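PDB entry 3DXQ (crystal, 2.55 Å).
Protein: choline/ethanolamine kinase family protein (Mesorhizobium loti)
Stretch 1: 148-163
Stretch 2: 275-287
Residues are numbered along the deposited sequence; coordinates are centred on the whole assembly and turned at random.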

# COMPACT_ATOMS: atom_id res chain seq x y z
N LEU A 148 -7.48 21.95 11.93
CA LEU A 148 -6.46 20.88 11.92
C LEU A 148 -6.16 20.38 13.34
O LEU A 148 -6.38 21.11 14.31
CB LEU A 148 -5.19 21.35 11.18
CG LEU A 148 -4.71 22.81 11.29
CD1 LEU A 148 -4.12 23.12 12.65
CD2 LEU A 148 -3.69 23.11 10.20
N PRO A 149 -5.67 19.12 13.46
CA PRO A 149 -5.44 18.51 14.78
C PRO A 149 -4.41 19.22 15.66
O PRO A 149 -3.60 20.01 15.18
CB PRO A 149 -4.94 17.10 14.44
CG PRO A 149 -4.49 17.16 13.02
CD PRO A 149 -5.30 18.21 12.35
N ALA A 150 -4.47 18.93 16.96
CA ALA A 150 -3.53 19.50 17.91
C ALA A 150 -2.11 18.98 17.65
O ALA A 150 -1.89 17.78 17.56
CB ALA A 150 -3.96 19.18 19.34
N GLY A 151 -1.15 19.90 17.52
CA GLY A 151 0.25 19.56 17.23
C GLY A 151 0.52 19.26 15.77
O GLY A 151 1.49 18.57 15.41
N TYR A 152 -0.36 19.77 14.91
CA TYR A 152 -0.22 19.63 13.46
C TYR A 152 1.15 20.15 13.03
O TYR A 152 1.91 19.44 12.35
CB TYR A 152 -1.34 20.41 12.77
CG TYR A 152 -1.28 20.45 11.26
CD1 TYR A 152 -1.79 19.41 10.49
CD2 TYR A 152 -0.72 21.54 10.59
CE1 TYR A 152 -1.75 19.45 9.11
CE2 TYR A 152 -0.67 21.59 9.21
CZ TYR A 152 -1.19 20.55 8.48
OH TYR A 152 -1.14 20.62 7.11
N HIS A 153 1.45 21.37 13.46
CA HIS A 153 2.70 22.03 13.06
C HIS A 153 3.96 21.39 13.67
O HIS A 153 5.03 21.44 13.06
CB HIS A 153 2.61 23.54 13.32
CG HIS A 153 1.51 24.20 12.55
ND1 HIS A 153 0.34 24.64 13.13
CD2 HIS A 153 1.39 24.46 11.22
CE1 HIS A 153 -0.44 25.17 12.20
NE2 HIS A 153 0.17 25.07 11.04
N ASP A 154 3.83 20.77 14.84
CA ASP A 154 4.97 20.09 15.45
C ASP A 154 5.32 18.85 14.62
O ASP A 154 6.46 18.67 14.17
CB ASP A 154 4.66 19.67 16.89
CG ASP A 154 4.37 20.86 17.80
OD1 ASP A 154 4.97 21.93 17.60
OD2 ASP A 154 3.52 20.70 18.70
N VAL A 155 4.32 18.00 14.41
CA VAL A 155 4.52 16.81 13.62
C VAL A 155 5.15 17.16 12.26
O VAL A 155 6.04 16.45 11.78
CB VAL A 155 3.20 16.03 13.45
CG1 VAL A 155 3.33 15.01 12.34
CG2 VAL A 155 2.79 15.36 14.77
N VAL A 156 4.70 18.26 11.63
CA VAL A 156 5.27 18.68 10.34
C VAL A 156 6.72 19.14 10.52
O VAL A 156 7.61 18.78 9.73
CB VAL A 156 4.41 19.78 9.66
CG1 VAL A 156 5.10 20.32 8.41
CG2 VAL A 156 3.05 19.24 9.31
N ARG A 157 6.96 19.92 11.57
CA ARG A 157 8.30 20.40 11.87
C ARG A 157 9.21 19.21 12.16
O ARG A 157 10.27 19.05 11.53
CB ARG A 157 8.28 21.38 13.05
CG ARG A 157 9.64 21.97 13.41
CD ARG A 157 9.55 22.89 14.62
NE ARG A 157 8.73 22.29 15.68
CZ ARG A 157 9.12 21.32 16.51
NH1 ARG A 157 10.35 20.80 16.44
NH2 ARG A 157 8.27 20.86 17.43
N GLU A 158 8.78 18.35 13.07
CA GLU A 158 9.56 17.16 13.42
C GLU A 158 9.82 16.27 12.20
O GLU A 158 10.88 15.65 12.12
CB GLU A 158 8.89 16.32 14.52
CG GLU A 158 8.68 17.02 15.89
CD GLU A 158 9.98 17.43 16.61
OE1 GLU A 158 11.08 17.24 16.04
OE2 GLU A 158 9.89 17.96 17.76
N ALA A 159 8.88 16.23 11.25
CA ALA A 159 9.05 15.44 10.02
C ALA A 159 10.23 15.94 9.19
O ALA A 159 10.82 15.18 8.43
CB ALA A 159 7.77 15.43 9.17
N GLY A 160 10.55 17.22 9.34
CA GLY A 160 11.73 17.79 8.71
C GLY A 160 12.96 17.06 9.19
O GLY A 160 13.84 16.76 8.40
N GLY A 161 13.01 16.78 10.49
CA GLY A 161 14.14 16.07 11.08
C GLY A 161 14.23 14.65 10.56
O GLY A 161 15.32 14.13 10.34
N VAL A 162 13.06 14.04 10.36
CA VAL A 162 12.95 12.69 9.83
C VAL A 162 13.46 12.67 8.38
O VAL A 162 14.25 11.80 7.99
CB VAL A 162 11.47 12.20 9.87
CG1 VAL A 162 11.32 10.83 9.25
CG2 VAL A 162 10.92 12.22 11.30
N ARG A 163 13.02 13.65 7.61
CA ARG A 163 13.45 13.79 6.22
C ARG A 163 14.96 13.89 6.17
O ARG A 163 15.63 13.25 5.36
CB ARG A 163 12.85 15.07 5.65
CG ARG A 163 13.15 15.30 4.19
CD ARG A 163 12.36 16.49 3.73
NE ARG A 163 12.52 16.72 2.31
CZ ARG A 163 11.73 17.53 1.59
NH1 ARG A 163 10.71 18.17 2.16
NH2 ARG A 163 11.96 17.68 0.29
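Stretch 2 275-287: ADGRFARCKALME

Stretch 2 is helical from its first residue, continuing a helix that begins earlier in the chain; its phi/psi values stay near -60/-45 through most of its length, and its backbone bonds run from i+4 to i, as in Phe279 N to Ala275 O (3.0 Å) and Lys283 N to Phe279 O (2.7 Å). Stretch 1 enters differently. Pro149 to Tyr152 form a type II beta turn, closed by Tyr152 N to Pro149 O at 3.3 Å, and Gly151, with phi/psi of 80/22, occupies the N-cap position of the helix that starts at Tyr152 and runs on beyond Arg163. The positive phi by itself favours glycine there.

The two helix axes approach to 10.8 Å, and their N-to-C directions differ by 53°, so the helices run in broadly the same sense but cross obliquely. The register agrees: Pro149 CA lies 6.8 Å from Asp276 CA, and Val155 CA lies 6.6 Å from Lys283 CA, so that both chains advance together along the contact. No hydrogen bond joins the stretches; the 464 Å² of buried surface, both sides summed, is held by packing.

Phe279, with chi1 at -179° (t), points its CA-to-CB bond toward stretch 1 and carries the largest covered area, 100 Å². Its ring meets the turn and the first helical residues. Pro149 lies over one face: its CG is 3.8 Å from the ring centroid and only 9° off the ring normal, the geometry of a CH-pi contact, while Pro149 CB is 3.7 Å from Phe279 CD2. Near the ring plane, at the edge, stand two backbone carbonyls, with Ala150 O 3.4 Å from Phe279 CE2 and Gly151 O 3.6 Å from Phe279 CZ. Gly151 O also accepts the backbone bond from Val155 N (3.1 Å), so the ring edge abuts the first turn of the helix.

One helical turn further on, Val155 acts as a knob, its side chain sitting among Phe279, Cys282, Lys283 and Met286. Val155 CG2 is 3.6 Å from Phe279 CZ and 4.1 Å from Lys283 CB, whereas Val155 CG1 is 4.0 Å from Met286 SE and 4.3 Å from Cys282 SG. Both methyls reach the Phe279 ring, since Val155 CG1 is also 4.0 Å from Phe279 CE1; the other stretch covers 83 Å² of Val155.

Met286, a selenomethionine, returns the arrangement from the other helix, fitting among Val155, Glu158, Ala159 and Val162. Its CE is 3.7 Å from Val162 CG2, 3.7 Å from Glu158 CB and 3.9 Å from Ala159 N. Glu158 offers its CB here, but the end of its side chain leads away, and Glu158 OE2 instead forms a salt bridge with Arg157 NH1 at 3.2 Å.

Lys283 borders the contact in a similar way. Its CD is 3.8 Å from Ala150 O, while its NZ is bound within stretch 2, in a salt bridge to Glu287 OE2 at 2.5 Å.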

# COMPACT_ATOMS: atom_id res chain seq x y z
N ALA A 275 -8.77 11.01 9.25
CA ALA A 275 -7.63 11.90 9.45
C ALA A 275 -7.17 11.96 10.91
O ALA A 275 -5.99 11.78 11.20
CB ALA A 275 -8.00 13.29 8.99
N ASP A 276 -8.11 12.19 11.83
CA ASP A 276 -7.78 12.29 13.26
C ASP A 276 -7.18 11.01 13.82
O ASP A 276 -6.33 11.05 14.71
CB ASP A 276 -9.02 12.65 14.09
CG ASP A 276 -9.43 14.10 13.95
OD1 ASP A 276 -8.60 14.91 13.51
OD2 ASP A 276 -10.58 14.44 14.30
N GLY A 277 -7.63 9.87 13.29
CA GLY A 277 -7.15 8.58 13.74
C GLY A 277 -5.69 8.41 13.41
O GLY A 277 -4.85 8.27 14.32
N ARG A 278 -5.39 8.47 12.11
CA ARG A 278 -4.05 8.25 11.58
C ARG A 278 -3.05 9.28 12.09
O ARG A 278 -1.87 8.97 12.22
CB ARG A 278 -4.03 8.26 10.05
CG ARG A 278 -5.04 7.32 9.43
CD ARG A 278 -4.65 6.92 8.02
NE ARG A 278 -3.45 6.08 8.02
CZ ARG A 278 -2.97 5.40 6.99
NH1 ARG A 278 -3.60 5.43 5.82
NH2 ARG A 278 -1.87 4.68 7.12
N PHE A 279 -3.51 10.48 12.36
CA PHE A 279 -2.62 11.51 12.89
C PHE A 279 -2.24 11.19 14.33
O PHE A 279 -1.06 11.17 14.68
CB PHE A 279 -3.27 12.88 12.84
CG PHE A 279 -2.38 13.96 13.37
CD1 PHE A 279 -1.45 14.57 12.54
CD2 PHE A 279 -2.45 14.34 14.70
CE1 PHE A 279 -0.61 15.55 13.02
CE2 PHE A 279 -1.61 15.33 15.19
CZ PHE A 279 -0.69 15.94 14.35
N ALA A 280 -3.25 10.94 15.17
CA ALA A 280 -3.05 10.67 16.59
C ALA A 280 -2.12 9.49 16.82
O ALA A 280 -1.28 9.51 17.73
CB ALA A 280 -4.38 10.43 17.27
N ARG A 281 -2.25 8.46 15.99
CA ARG A 281 -1.37 7.30 16.04
C ARG A 281 0.06 7.71 15.70
O ARG A 281 1.02 7.33 16.38
CB ARG A 281 -1.86 6.23 15.04
CG ARG A 281 -1.03 4.96 15.00
CD ARG A 281 -1.79 3.85 14.30
NE ARG A 281 -2.11 4.22 12.93
CZ ARG A 281 -2.95 3.56 12.14
NH1 ARG A 281 -3.58 2.48 12.57
NH2 ARG A 281 -3.17 3.99 10.90
N CYS A 282 0.19 8.49 14.63
CA CYS A 282 1.45 9.02 14.16
C CYS A 282 2.12 9.84 15.24
O CYS A 282 3.28 9.59 15.60
CB CYS A 282 1.21 9.90 12.95
SG CYS A 282 2.65 10.79 12.47
N LYS A 283 1.39 10.83 15.75
CA LYS A 283 1.87 11.71 16.79
C LYS A 283 2.29 10.89 18.01
O LYS A 283 3.29 11.20 18.66
CB LYS A 283 0.78 12.72 17.17
CG LYS A 283 1.07 13.62 18.38
CD LYS A 283 -0.13 14.55 18.66
CE LYS A 283 -0.17 15.04 20.11
NZ LYS A 283 1.03 15.79 20.45
N ALA A 284 1.52 9.84 18.32
CA ALA A 284 1.85 8.96 19.44
C ALA A 284 3.21 8.31 19.24
O ALA A 284 4.06 8.34 20.15
CB ALA A 284 0.79 7.88 19.61
N LEU A 285 3.41 7.75 18.05
CA LEU A 285 4.65 7.09 17.70
C LEU A 285 5.83 8.04 17.77
O LEU A 285 6.86 7.71 18.36
CB LEU A 285 4.56 6.49 16.29
CG LEU A 285 5.75 5.66 15.82
CD1 LEU A 285 6.06 4.56 16.83
CD2 LEU A 285 5.47 5.10 14.45
N MSE A 286 5.68 9.23 17.19
CA MSE A 286 6.78 10.19 17.15
C MSE A 286 7.17 10.69 18.55
O MSE A 286 8.30 11.10 18.77
CB MSE A 286 6.45 11.35 16.21
CG MSE A 286 6.33 10.92 14.76
SE MSE A 286 6.05 12.38 13.53
CE MSE A 286 7.90 13.01 13.25
N GLU A 287 6.24 10.62 19.49
CA GLU A 287 6.51 11.10 20.82
C GLU A 287 7.16 10.09 21.76
O GLU A 287 7.63 10.45 22.83
CB GLU A 287 5.23 11.63 21.44
CG GLU A 287 4.84 12.96 20.86
CD GLU A 287 3.50 13.43 21.39
OE1 GLU A 287 2.81 12.63 22.07
OE2 GLU A 287 3.15 14.59 21.12